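Local coordinates for magnesium and cobalt efflux protein CorC (Neisseria meningitidis, PDB 2PLI) that probably takes part in the transport of magnesium and cobalt ions, the chain described here being its C-terminal transporter-associated domain, at residues A[13-16]-A[20-23]; A[74-77]-A[82-85]; A[39-44]-A[51-56]; A[33-38]-A[68-73]; A[55-58]-A[62-65]. All coordinates share one frame; numbering follows the deposited sequence.

Interaction 1. Residues A[13-16]-A[20-23]. With ZN (zinc ion), chain G.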
loop_
_atom_site.group_PDB
_atom_site.type_symbol
_atom_site.label_atom_id
_atom_site.label_comp_id
_atom_site.label_asym_id
_atom_site.label_seq_id
_atom_site.Cartn_x
_atom_site.Cartn_y
_atom_site.Cartn_z
ATOM N N HIS A 13 5.863 7.078 -4.179
ATOM C CA HIS A 13 5.085 8.051 -4.950
ATOM C C HIS A 13 5.708 8.266 -6.288
ATOM O O HIS A 13 6.840 8.687 -6.362
ATOM C CB HIS A 13 5.071 9.359 -4.217
ATOM C CG HIS A 13 4.261 10.389 -4.901
ATOM N ND1 HIS A 13 2.925 10.193 -5.202
ATOM C CD2 HIS A 13 4.585 11.620 -5.342
ATOM C CE1 HIS A 13 2.478 11.262 -5.845
ATOM N NE2 HIS A 13 3.469 12.134 -5.938
ATOM N N ALA A 14 4.990 7.988 -7.355
ATOM C CA ALA A 14 5.556 8.224 -8.667
ATOM C C ALA A 14 5.480 9.713 -8.968
ATOM O O ALA A 14 4.382 10.233 -9.144
ATOM C CB ALA A 14 4.799 7.435 -9.733
ATOM N N VAL A 15 6.622 10.365 -9.090
ATOM C CA VAL A 15 6.661 11.767 -9.438
ATOM C C VAL A 15 6.507 11.958 -10.939
ATOM O O VAL A 15 6.104 13.043 -11.419
ATOM C CB VAL A 15 7.934 12.456 -8.909
ATOM C CG1 VAL A 15 7.997 12.373 -7.378
ATOM C CG2 VAL A 15 9.174 11.874 -9.494
ATOM N N SER A 16 6.919 10.916 -11.662
ATOM C CA SER A 16 6.632 10.676 -13.070
ATOM C C SER A 16 6.628 9.177 -13.326
ATOM O O SER A 16 6.874 8.357 -12.411
ATOM C CB SER A 16 7.668 11.378 -13.929
ATOM O OG SER A 16 8.965 10.859 -13.694
ATOM N N TRP A 20 10.463 7.706 -8.643
ATOM C CA TRP A 20 9.670 7.556 -7.450
ATOM C C TRP A 20 10.297 8.206 -6.229
ATOM O O TRP A 20 11.483 7.998 -5.948
ATOM C CB TRP A 20 9.473 6.057 -7.148
ATOM C CG TRP A 20 8.902 5.327 -8.294
ATOM C CD1 TRP A 20 7.585 5.174 -8.576
ATOM C CD2 TRP A 20 9.617 4.667 -9.349
ATOM N NE1 TRP A 20 7.421 4.477 -9.750
ATOM C CE2 TRP A 20 8.655 4.175 -10.257
ATOM C CE3 TRP A 20 10.971 4.452 -9.632
ATOM C CZ2 TRP A 20 9.006 3.476 -11.408
ATOM C CZ3 TRP A 20 11.317 3.760 -10.817
ATOM C CH2 TRP A 20 10.337 3.283 -11.666
ATOM N N ARG A 21 9.495 8.939 -5.468
ATOM C CA ARG A 21 9.956 9.455 -4.199
ATOM C C ARG A 21 9.484 8.494 -3.130
ATOM O O ARG A 21 8.273 8.183 -3.077
ATOM C CB ARG A 21 9.397 10.847 -3.938
ATOM C CG ARG A 21 10.015 11.436 -2.661
ATOM C CD ARG A 21 9.448 12.827 -2.341
ATOM N NE ARG A 21 9.635 13.776 -3.413
ATOM C CZ ARG A 21 8.652 14.265 -4.176
ATOM N NH1 ARG A 21 7.375 13.896 -3.996
ATOM N NH2 ARG A 21 8.947 15.123 -5.134
ATOM N N ILE A 22 10.410 7.999 -2.311
ATOM C CA ILE A 22 10.080 6.900 -1.397
ATOM C C ILE A 22 10.385 7.269 0.064
ATOM O O ILE A 22 11.500 7.680 0.390
ATOM C CB ILE A 22 10.906 5.624 -1.775
ATOM C CG1 ILE A 22 10.642 5.211 -3.224
ATOM C CG2 ILE A 22 10.585 4.449 -0.829
ATOM C CD1 ILE A 22 11.399 3.967 -3.694
ATOM N N HIS A 23 9.388 7.090 0.925
ATOM C CA HIS A 23 9.563 7.254 2.361
ATOM C C HIS A 23 10.534 6.191 2.814
ATOM O O HIS A 23 10.352 5.017 2.548
ATOM C CB HIS A 23 8.248 7.074 3.117
ATOM C CG HIS A 23 7.268 8.179 2.914
ATOM N ND1 HIS A 23 6.185 8.368 3.748
ATOM C CD2 HIS A 23 7.177 9.131 1.957
ATOM C CE1 HIS A 23 5.481 9.399 3.317
ATOM N NE2 HIS A 23 6.064 9.880 2.241
HETATM ZN ZN ZN G . 3.373 14.057 -6.570
HETATM O O HOH W 1 1.966 14.744 -5.235
HETATM O O HOH W 2 5.317 14.689 -6.742
#

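Interaction 2. Residues A[74-77]-A[82-85]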
loop_
_atom_site.group_PDB
_atom_site.type_symbol
_atom_site.label_atom_id
_atom_site.label_comp_id
_atom_site.label_asym_id
_atom_site.label_seq_id
_atom_site.Cartn_x
_atom_site.Cartn_y
_atom_site.Cartn_z
ATOM N N VAL A 74 19.718 9.725 -1.925
ATOM C CA VAL A 74 19.164 10.342 -0.711
ATOM C C VAL A 74 18.585 11.715 -0.982
ATOM O O VAL A 74 19.308 12.592 -1.450
ATOM C CB VAL A 74 20.253 10.410 0.398
ATOM C CG1 VAL A 74 19.691 11.068 1.635
ATOM C CG2 VAL A 74 20.806 8.975 0.698
ATOM N N ALA A 75 17.291 11.911 -0.701
ATOM C CA ALA A 75 16.594 13.207 -0.888
ATOM C C ALA A 75 16.417 14.052 0.372
ATOM O O ALA A 75 16.395 15.284 0.319
ATOM C CB ALA A 75 15.239 12.954 -1.509
ATOM N N ARG A 76 16.187 13.383 1.499
ATOM C CA ARG A 76 16.129 14.090 2.782
ATOM C C ARG A 76 16.760 13.219 3.822
ATOM O O ARG A 76 16.377 12.077 4.017
ATOM C CB ARG A 76 14.693 14.453 3.180
ATOM C CG ARG A 76 14.628 15.273 4.462
ATOM C CD ARG A 76 13.194 15.538 4.898
ATOM N NE ARG A 76 13.154 15.901 6.318
ATOM C CZ ARG A 76 12.384 15.311 7.232
ATOM N NH1 ARG A 76 11.531 14.333 6.898
ATOM N NH2 ARG A 76 12.430 15.733 8.480
ATOM N N ALA A 77 17.720 13.788 4.543
ATOM C CA ALA A 77 18.354 13.088 5.653
ATOM C C ALA A 77 18.941 14.117 6.592
ATOM O O ALA A 77 19.238 15.234 6.190
ATOM C CB ALA A 77 19.500 12.139 5.122
ATOM N N LEU A 82 17.598 8.896 8.008
ATOM C CA LEU A 82 17.379 9.012 6.584
ATOM C C LEU A 82 15.858 8.988 6.436
ATOM O O LEU A 82 15.208 8.047 6.912
ATOM C CB LEU A 82 18.010 7.770 5.915
ATOM C CG LEU A 82 17.723 7.481 4.470
ATOM C CD1 LEU A 82 18.049 8.653 3.573
ATOM C CD2 LEU A 82 18.490 6.203 4.061
ATOM N N HIS A 83 15.318 10.026 5.792
ATOM C CA HIS A 83 13.897 10.203 5.663
ATOM C C HIS A 83 13.279 9.875 4.292
ATOM O O HIS A 83 12.176 9.328 4.217
ATOM C CB HIS A 83 13.547 11.617 6.080
ATOM C CG HIS A 83 13.730 11.876 7.543
ATOM N ND1 HIS A 83 12.900 11.322 8.485
ATOM C CD2 HIS A 83 14.581 12.683 8.221
ATOM C CE1 HIS A 83 13.249 11.744 9.691
ATOM N NE2 HIS A 83 14.257 12.575 9.547
ATOM N N THR A 84 13.933 10.275 3.208
ATOM C CA THR A 84 13.371 10.150 1.866
ATOM C C THR A 84 14.431 9.809 0.857
ATOM O O THR A 84 15.557 10.327 0.906
ATOM C CB THR A 84 12.714 11.493 1.448
ATOM O OG1 THR A 84 11.908 11.963 2.570
ATOM C CG2 THR A 84 11.847 11.310 0.216
ATOM N N LEU A 85 14.019 8.986 -0.094
ATOM C CA LEU A 85 14.865 8.555 -1.215
ATOM C C LEU A 85 14.169 8.908 -2.533
ATOM O O LEU A 85 12.954 8.982 -2.590
ATOM C CB LEU A 85 15.039 7.040 -1.164
ATOM C CG LEU A 85 15.721 6.482 0.094
ATOM C CD1 LEU A 85 15.460 5.037 0.227
ATOM C CD2 LEU A 85 17.241 6.814 0.027
#

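Interaction 3. Residues A[39-44]-A[51-56]. With ZN (zinc ion), chain B.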
loop_
_atom_site.group_PDB
_atom_site.type_symbol
_atom_site.label_atom_id
_atom_site.label_comp_id
_atom_site.label_asym_id
_atom_site.label_seq_id
_atom_site.Cartn_x
_atom_site.Cartn_y
_atom_site.Cartn_z
ATOM N N TYR A 39 14.737 -7.979 -2.601
ATOM C CA TYR A 39 15.580 -7.527 -1.542
ATOM C C TYR A 39 15.274 -8.251 -0.262
ATOM O O TYR A 39 14.142 -8.617 0.029
ATOM C CB TYR A 39 15.355 -6.058 -1.289
ATOM C CG TYR A 39 15.635 -5.130 -2.436
ATOM C CD1 TYR A 39 16.751 -5.265 -3.232
ATOM C CD2 TYR A 39 14.808 -4.041 -2.678
ATOM C CE1 TYR A 39 17.021 -4.370 -4.254
ATOM C CE2 TYR A 39 15.088 -3.149 -3.670
ATOM C CZ TYR A 39 16.173 -3.325 -4.484
ATOM O OH TYR A 39 16.396 -2.389 -5.477
ATOM N N SER A 40 16.316 -8.433 0.523
ATOM C CA SER A 40 16.177 -9.147 1.757
ATOM C C SER A 40 17.386 -8.751 2.568
ATOM O O SER A 40 18.473 -8.614 2.030
ATOM C CB SER A 40 16.137 -10.645 1.440
ATOM O OG SER A 40 16.523 -11.431 2.522
ATOM N N SER A 41 17.186 -8.531 3.857
ATOM C CA SER A 41 18.293 -8.252 4.750
ATOM C C SER A 41 18.086 -9.065 6.000
ATOM O O SER A 41 16.960 -9.371 6.383
ATOM C CB SER A 41 18.354 -6.757 5.073
ATOM O OG SER A 41 19.352 -6.467 6.041
ATOM N N GLU A 42 19.189 -9.454 6.609
ATOM C CA GLU A 42 19.121 -10.065 7.900
ATOM C C GLU A 42 18.884 -8.998 8.964
ATOM O O GLU A 42 18.306 -9.289 10.011
ATOM C CB GLU A 42 20.422 -10.817 8.153
ATOM C CG GLU A 42 20.572 -12.020 7.251
ATOM C CD GLU A 42 19.689 -13.174 7.685
ATOM O OE1 GLU A 42 19.480 -13.352 8.905
ATOM O OE2 GLU A 42 19.230 -13.919 6.805
ATOM N N GLU A 43 19.330 -7.774 8.689
ATOM C CA GLU A 43 19.443 -6.730 9.704
ATOM C C GLU A 43 18.620 -5.466 9.415
ATOM O O GLU A 43 18.601 -4.556 10.257
ATOM C CB GLU A 43 20.924 -6.351 9.872
ATOM C CG GLU A 43 21.470 -5.451 8.753
ATOM C CD GLU A 43 22.998 -5.385 8.665
ATOM O OE1 GLU A 43 23.705 -6.066 9.443
ATOM O OE2 GLU A 43 23.490 -4.621 7.798
ATOM N N ALA A 44 18.000 -5.392 8.230
ATOM C CA ALA A 44 17.160 -4.249 7.831
ATOM C C ALA A 44 15.747 -4.702 7.522
ATOM O O ALA A 44 15.544 -5.726 6.887
ATOM C CB ALA A 44 17.737 -3.548 6.604
ATOM N N VAL A 51 19.369 0.850 2.473
ATOM C CA VAL A 51 20.313 1.846 1.943
ATOM C C VAL A 51 21.459 2.066 2.901
ATOM O O VAL A 51 22.605 2.118 2.498
ATOM C CB VAL A 51 19.597 3.129 1.609
ATOM C CG1 VAL A 51 20.574 4.237 1.351
ATOM C CG2 VAL A 51 18.686 2.883 0.354
ATOM N N ILE A 52 21.167 2.220 4.179
ATOM C CA ILE A 52 22.213 2.440 5.186
ATOM C C ILE A 52 23.143 1.216 5.234
ATOM O O ILE A 52 24.373 1.374 5.348
ATOM C CB ILE A 52 21.573 2.752 6.541
ATOM C CG1 ILE A 52 20.908 4.139 6.555
ATOM C CG2 ILE A 52 22.590 2.686 7.663
ATOM C CD1 ILE A 52 20.030 4.409 7.768
ATOM N N GLN A 53 22.581 0.019 5.170
ATOM C CA GLN A 53 23.378 -1.233 5.121
ATOM C C GLN A 53 24.337 -1.236 3.944
ATOM O O GLN A 53 25.511 -1.549 4.106
ATOM C CB GLN A 53 22.486 -2.473 5.095
ATOM C CG GLN A 53 23.177 -3.839 4.733
ATOM C CD GLN A 53 22.148 -4.908 4.340
ATOM O OE1 GLN A 53 21.234 -5.205 5.115
ATOM N NE2 GLN A 53 22.227 -5.406 3.092
ATOM N N GLU A 54 23.834 -0.909 2.763
ATOM C CA GLU A 54 24.630 -0.990 1.536
ATOM C C GLU A 54 25.667 0.117 1.435
ATOM O O GLU A 54 26.755 -0.116 0.903
ATOM C CB GLU A 54 23.754 -0.932 0.314
ATOM C CG GLU A 54 22.848 -2.142 0.162
ATOM C CD GLU A 54 23.595 -3.385 -0.281
ATOM O OE1 GLU A 54 24.518 -3.287 -1.118
ATOM O OE2 GLU A 54 23.253 -4.467 0.219
ATOM N N LEU A 55 25.343 1.308 1.933
ATOM C CA LEU A 55 26.346 2.397 2.017
ATOM C C LEU A 55 27.322 2.265 3.180
ATOM O O LEU A 55 28.435 2.829 3.116
ATOM C CB LEU A 55 25.706 3.776 2.092
ATOM C CG LEU A 55 25.090 4.227 0.783
ATOM C CD1 LEU A 55 24.234 5.527 0.934
ATOM C CD2 LEU A 55 26.157 4.422 -0.289
ATOM N N GLY A 56 26.920 1.577 4.242
ATOM C CA GLY A 56 27.778 1.392 5.418
ATOM C C GLY A 56 27.622 2.398 6.534
ATOM O O GLY A 56 28.237 2.256 7.597
HETATM ZN ZN ZN B . 18.243 -15.645 7.942
HETATM O O HOH W 3 20.083 -16.680 8.879
HETATM O O HOH W 4 17.742 -15.118 5.962
#

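Interaction 4. Residues A[33-38]-A[68-73]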
loop_
_atom_site.group_PDB
_atom_site.type_symbol
_atom_site.label_atom_id
_atom_site.label_comp_id
_atom_site.label_asym_id
_atom_site.label_seq_id
_atom_site.Cartn_x
_atom_site.Cartn_y
_atom_site.Cartn_z
ATOM N N THR A 33 7.089 -5.836 -3.621
ATOM C CA THR A 33 5.818 -5.961 -4.342
ATOM C C THR A 33 5.732 -4.912 -5.441
ATOM O O THR A 33 5.317 -5.212 -6.572
ATOM C CB THR A 33 4.655 -5.871 -3.357
ATOM O OG1 THR A 33 4.784 -6.950 -2.440
ATOM C CG2 THR A 33 3.312 -5.986 -4.058
ATOM N N PHE A 34 6.153 -3.697 -5.098
ATOM C CA PHE A 34 6.018 -2.560 -6.004
ATOM C C PHE A 34 6.907 -2.684 -7.216
ATOM O O PHE A 34 6.469 -2.414 -8.360
ATOM C CB PHE A 34 6.258 -1.260 -5.252
ATOM C CG PHE A 34 5.975 -0.020 -6.074
ATOM C CD1 PHE A 34 4.720 0.630 -5.967
ATOM C CD2 PHE A 34 6.934 0.534 -6.916
ATOM C CE1 PHE A 34 4.447 1.776 -6.667
ATOM C CE2 PHE A 34 6.668 1.669 -7.618
ATOM C CZ PHE A 34 5.417 2.286 -7.541
ATOM N N PHE A 35 8.144 -3.128 -7.002
ATOM C CA PHE A 35 9.142 -3.117 -8.042
ATOM C C PHE A 35 9.459 -4.472 -8.630
ATOM O O PHE A 35 10.156 -4.551 -9.630
ATOM C CB PHE A 35 10.452 -2.524 -7.522
ATOM C CG PHE A 35 10.392 -1.049 -7.300
ATOM C CD1 PHE A 35 10.391 -0.173 -8.369
ATOM C CD2 PHE A 35 10.319 -0.524 -6.020
ATOM C CE1 PHE A 35 10.299 1.179 -8.169
ATOM C CE2 PHE A 35 10.244 0.828 -5.811
ATOM C CZ PHE A 35 10.212 1.689 -6.877
ATOM N N GLY A 36 8.978 -5.528 -8.017
ATOM C CA GLY A 36 9.366 -6.882 -8.438
ATOM C C GLY A 36 10.801 -7.276 -8.074
ATOM O O GLY A 36 11.362 -8.255 -8.628
ATOM N N THR A 37 11.389 -6.555 -7.137
ATOM C CA THR A 37 12.698 -6.850 -6.551
ATOM C C THR A 37 12.576 -7.980 -5.524
ATOM O O THR A 37 11.483 -8.352 -5.105
ATOM C CB THR A 37 13.300 -5.579 -5.929
ATOM O OG1 THR A 37 12.319 -4.960 -5.077
ATOM C CG2 THR A 37 13.694 -4.573 -7.024
ATOM N N GLU A 38 13.726 -8.514 -5.123
ATOM C CA GLU A 38 13.784 -9.572 -4.136
ATOM C C GLU A 38 14.804 -9.229 -3.059
ATOM O O GLU A 38 15.647 -10.055 -2.652
ATOM C CB GLU A 38 14.120 -10.902 -4.835
ATOM C CG GLU A 38 12.992 -11.451 -5.694
ATOM C CD GLU A 38 13.416 -12.677 -6.493
ATOM O OE1 GLU A 38 14.371 -13.374 -6.071
ATOM O OE2 GLU A 38 12.794 -12.941 -7.551
ATOM N N GLY A 68 20.445 -3.979 -6.718
ATOM C CA GLY A 68 19.704 -4.662 -7.751
ATOM C C GLY A 68 19.597 -3.704 -8.926
ATOM O O GLY A 68 20.582 -3.033 -9.302
ATOM N N GLY A 69 18.419 -3.619 -9.508
ATOM C CA GLY A 69 18.253 -2.821 -10.715
ATOM C C GLY A 69 17.712 -1.429 -10.436
ATOM O O GLY A 69 17.188 -0.796 -11.344
ATOM N N LEU A 70 17.826 -0.976 -9.193
ATOM C CA LEU A 70 17.319 0.332 -8.788
ATOM C C LEU A 70 18.447 1.196 -8.226
ATOM O O LEU A 70 19.289 0.707 -7.465
ATOM C CB LEU A 70 16.235 0.215 -7.719
ATOM C CG LEU A 70 14.920 -0.453 -8.093
ATOM C CD1 LEU A 70 13.969 -0.438 -6.889
ATOM C CD2 LEU A 70 14.284 0.185 -9.321
ATOM N N GLN A 71 18.430 2.477 -8.575
ATOM C CA GLN A 71 19.345 3.471 -7.995
ATOM C C GLN A 71 18.545 4.302 -7.015
ATOM O O GLN A 71 17.452 4.820 -7.362
ATOM C CB GLN A 71 19.891 4.393 -9.075
ATOM C CG GLN A 71 20.787 5.477 -8.478
ATOM C CD GLN A 71 21.200 6.496 -9.491
ATOM O OE1 GLN A 71 22.140 6.268 -10.263
ATOM N NE2 GLN A 71 20.503 7.630 -9.521
ATOM N N PHE A 72 19.053 4.422 -5.803
ATOM C CA PHE A 72 18.417 5.222 -4.768
ATOM C C PHE A 72 19.331 6.375 -4.474
ATOM O O PHE A 72 20.506 6.140 -4.173
ATOM C CB PHE A 72 18.243 4.426 -3.491
ATOM C CG PHE A 72 17.310 3.294 -3.624
ATOM C CD1 PHE A 72 15.958 3.472 -3.501
ATOM C CD2 PHE A 72 17.786 2.042 -3.976
ATOM C CE1 PHE A 72 15.073 2.412 -3.681
ATOM C CE2 PHE A 72 16.942 0.969 -4.130
ATOM C CZ PHE A 72 15.567 1.138 -4.003
ATOM N N THR A 73 18.806 7.585 -4.525
ATOM C CA THR A 73 19.562 8.759 -4.127
ATOM C C THR A 73 18.922 9.327 -2.893
ATOM O O THR A 73 17.724 9.458 -2.812
ATOM C CB THR A 73 19.607 9.839 -5.248
ATOM O OG1 THR A 73 20.103 9.251 -6.456
ATOM C CG2 THR A 73 20.514 11.001 -4.846
#

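Interaction 5. Residues A[55-58]-A[62-65]. With ZN (zinc ion), chain F.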
loop_
_atom_site.group_PDB
_atom_site.type_symbol
_atom_site.label_atom_id
_atom_site.label_comp_id
_atom_site.label_asym_id
_atom_site.label_seq_id
_atom_site.Cartn_x
_atom_site.Cartn_y
_atom_site.Cartn_z
ATOM N N LEU A 55 25.343 1.308 1.933
ATOM C CA LEU A 55 26.346 2.397 2.017
ATOM C C LEU A 55 27.322 2.265 3.180
ATOM O O LEU A 55 28.435 2.829 3.116
ATOM C CB LEU A 55 25.706 3.776 2.092
ATOM C CG LEU A 55 25.090 4.227 0.783
ATOM C CD1 LEU A 55 24.234 5.527 0.934
ATOM C CD2 LEU A 55 26.157 4.422 -0.289
ATOM N N GLY A 56 26.920 1.577 4.242
ATOM C CA GLY A 56 27.778 1.392 5.418
ATOM C C GLY A 56 27.622 2.398 6.534
ATOM O O GLY A 56 28.237 2.256 7.597
ATOM N N HIS A 57 26.810 3.432 6.296
ATOM C CA HIS A 57 26.672 4.543 7.235
ATOM C C HIS A 57 25.427 5.316 6.918
ATOM O O HIS A 57 24.805 5.064 5.887
ATOM C CB HIS A 57 27.870 5.471 7.122
ATOM C CG HIS A 57 27.994 6.148 5.773
ATOM N ND1 HIS A 57 28.481 5.506 4.648
ATOM C CD2 HIS A 57 27.748 7.429 5.395
ATOM C CE1 HIS A 57 28.508 6.362 3.635
ATOM N NE2 HIS A 57 28.067 7.537 4.058
ATOM N N LEU A 58 25.038 6.199 7.848
ATOM C CA LEU A 58 23.915 7.115 7.623
ATOM C C LEU A 58 24.348 8.164 6.606
ATOM O O LEU A 58 25.224 8.974 6.896
ATOM C CB LEU A 58 23.538 7.788 8.944
ATOM C CG LEU A 58 22.483 8.904 8.865
ATOM C CD1 LEU A 58 21.201 8.350 8.297
ATOM C CD2 LEU A 58 22.253 9.512 10.245
ATOM N N GLY A 62 22.022 13.529 -1.454
ATOM C CA GLY A 62 22.803 13.439 -2.660
ATOM C C GLY A 62 23.565 12.153 -2.815
ATOM O O GLY A 62 23.985 11.824 -3.936
ATOM N N GLU A 63 23.785 11.406 -1.720
ATOM C CA GLU A 63 24.482 10.116 -1.847
ATOM C C GLU A 63 23.609 9.118 -2.585
ATOM O O GLU A 63 22.390 9.140 -2.456
ATOM C CB GLU A 63 24.878 9.522 -0.514
ATOM C CG GLU A 63 25.809 10.349 0.209
ATOM C CD GLU A 63 26.547 9.588 1.298
ATOM O OE1 GLU A 63 27.149 8.484 1.037
ATOM O OE2 GLU A 63 26.496 10.122 2.395
ATOM N N LYS A 64 24.239 8.295 -3.404
ATOM C CA LYS A 64 23.510 7.323 -4.183
ATOM C C LYS A 64 24.047 5.927 -3.955
ATOM O O LYS A 64 25.255 5.732 -3.658
ATOM C CB LYS A 64 23.504 7.665 -5.655
ATOM C CG LYS A 64 24.758 7.465 -6.407
ATOM C CD LYS A 64 24.475 7.642 -7.947
ATOM C CE LYS A 64 25.508 6.937 -8.805
ATOM N NZ LYS A 64 25.335 7.236 -10.286
ATOM N N VAL A 65 23.143 4.968 -4.121
ATOM C CA VAL A 65 23.493 3.567 -4.084
ATOM C C VAL A 65 22.666 2.759 -5.075
ATOM O O VAL A 65 21.457 2.959 -5.208
ATOM C CB VAL A 65 23.468 3.005 -2.618
ATOM C CG1 VAL A 65 22.091 3.025 -2.095
ATOM C CG2 VAL A 65 24.121 1.643 -2.544
HETATM ZN ZN ZN F . 28.183 9.433 3.320
HETATM O O HOH W 5 28.309 10.941 5.113
#

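Interaction 1. Residues A[13-16]-A[20-23]
His13 pairs with Arg21 in a hydrogen-bonded antiparallel couple, closed by two backbone bonds: His13 N to Arg21 O at 2.9 Å and Arg21 N to His13 O at 2.8 Å. The His13 carbonyl also receives a CA-H...O contact from Trp20. With CG trans to the main-chain nitrogen (chi1 -178°), the imidazole runs beside the Arg21 side chain, and the arginine's NH1 comes to the ring edge, 3.8 Å from CD2 of His13. His13 NE2 binds a zinc ion at 2.0 Å, and two waters complete the ligands seen on the metal. On the far side of the ring, ND1 is hydrogen-bonded to Asp10, a second-shell contact that limits rotation of the imidazole. Ala14 follows as the non-hydrogen-bonded partner of Trp20; its CB lies 3.8 Å from CD1 of the indole, while the rings of Phe34 and Phe35 meet the same tryptophan edge-to-face. These two pairs build the hairpin of strands 12-14 and 19-23 at one margin of the antiparallel sheet, and Val15 and Ser16 form a classic beta bulge. Val15 points toward the partner strand: its CG1 sits over one face of the Arg21 guanidinium, 3.7 Å from NH2 of that arginine. A bend at chi3 (-57°) brings the planar group of Arg21 back over this methyl, and the valine and arginine side chains cross at about a right angle.

Interaction 2. Residues A[74-77]-A[82-85]
The carbonyl oxygen of Thr84 is gripped by two successive amides, Ala75 N at 2.8 Å and Arg76 N at 3.2 Å, both arriving from the same face of the carbonyl plane. A second shared acceptor answers it across the strands: Arg76 O takes His83 N at 2.9 Å and Thr84 N at 3.1 Å, the latter on a lone pair. Two classic beta bulges therefore follow one another, Ala75 and Arg76 facing Thr84, then His83 and Thr84 facing Arg76, each shifting the register by one residue. Beside the bulges, Arg76 stacks on His83. Its chain is extended from CG to NE, and the guanidinium lies flat on the imidazole, planes 9° apart and centres separated by 3.8 Å; NH1 of Arg76 hovers 3.4 Å from CG of His83, toward the rim of the ring. NE2 of His83, a residue of an observed zinc site, and Asp78 OD2 are joined by a weak hydrogen bond. The other face of the hairpin is apolar. Leu82, whose CG is turned away from its own amide nitrogen (chi1 169°), brings CD1 to 3.5 Å from CG1 of Val74 and also near CB of Ala77, while Leu85 CD2 borders Val74. This apolar face is covered by helix 47-55, where Ile47, Val51 and Ile52 receive the two leucines; strand 19-23 pairs with one flank of the hairpin, and residues Gly62 and Glu63 bond to Val74 on the other.

Interaction 3. Residues A[39-44]-A[51-56]
An ST turn at Ser41, in the loop that joins helix 28-35 to helix 47-55, is tied to the second helix through the side chain of Gln53. Ser41 OG accepts two backbone amides, from Glu43 N at 3.0 Å and from Ala44 N at 2.8 Å, and appears to donate to the amide oxygen of Gln53. Ser41 OG and Gln53 OE1 are modelled only 2.4 Å apart, too short to be taken literally, so the details of this bond are doubtful. Gln53 gets there by pointing CG away from its main-chain nitrogen (chi1 167°) and running extended from the helix, while its NE2 turns back to Glu54 OE2. Glu43 crosses the glutamine obliquely, the carboxylate standing 72° from the amide plane. Glu42, within the turn, faces outward to a zinc ion, which it binds through OE2 at 2.3 Å together with two waters and with His83 and Asp78 of the fourth subunit; the loop thus serves an intersubunit metal site on one side and its own helix on the other. Alongside, Glu43 OE2 rests 3.2 Å from the CG methylene of Gln53.

Interaction 4. Residues A[33-38]-A[68-73]
The end of helix 28-35 faces the start of strand 70-77 with backbones well apart, the nearest alpha carbons, those of Thr37 and Gly68, being 7.4 Å distant, so side chains alone bridge the gap. It is helix-on-sheet packing: helices 28-35 and 47-55 cover one face of the antiparallel sheet, and here the first of them is joined to strand 70-77. Leu70 carries the contact from the strand. Its CD1 methyl stands over the face of the Phe35 ring in a CH-pi contact, 3.7 Å from the centroid and 15° off the normal, displaced somewhat toward CG of the phenyl; CD2 of Leu70 reaches the ring at CD1 of Phe35, 4.0 Å away. The opposite face of that ring is occupied by its neighbour in sequence, Phe34, which puts its edge over the centre, so the phenyl is held between a methyl and another ring. Trp20 meets it edge-to-face as well, and Tyr39 packs on Leu70 from the loop. Gly36, the first residue to leave helical angles, has a positive phi of 72°; next to it Thr37 also points to the leucine. The two branches of Thr37 have different partners. Its OG1 is hydrogen-bonded to Asn32 on the helix, whereas its methyl CG2, lying trans to the carbonyl carbon, meets Leu70 CD1 at 4.1 Å and crosses that side chain at about a right angle.

Interaction 5. Residues A[55-58]-A[62-65]
Glu63 stretches toward His57 with a zinc ion between them. From CB the chain runs extended through CG, which lies 4.0 Å from the zinc, to a carboxylate that holds the metal unevenly: OE2 of Glu63 binds it at 2.0 Å, while OE1 stands back at 2.7 Å. That OE2 also accepts the backbone amide of Val60, so a coordinating oxygen is held by a second bond as well. OE1 lies at the edge of the imidazole, near its plane and 3.3 Å from His57 NE2, a closeness imposed by the shared metal rather than by a hydrogen bond. His57 NE2 supplies the other protein ligand seen on the zinc, at 2.0 Å, and a water at 2.4 Å adds a third. The site spans the loop that leads from helix 47-55 into strand 64-67, on the surface of the domain. Gly56, with positive phi, follows the helix just before it. A weak bond joins His57 ND1 to Leu55 O, and Leu55 CD2 packs 3.8 Å from Val65 CB.

Interactions 1 and 4 are buried, 2 and 3 partly buried, and 5 lies on the surface; zinc occurs at 1 as well as 5, so depth alone does not set the chemistry. Interactions 1 and 2 are hairpins that adjoin through the pairing of strands 19-23 and 82-89; both rely on backbone bonds and bulges, with charged or metal-linked side chains on one face and apolar ones on the other. Interaction 4 is purely apolar, its rings continuing into the tryptophan of interaction 1. Interactions 3 and 5 meet at the C-terminal end of helix 47-55, where they share Leu55 and Gly56: one relies on a hydroxyl and an amide, the other on zinc. The same helix packs on the leucines of interaction 2.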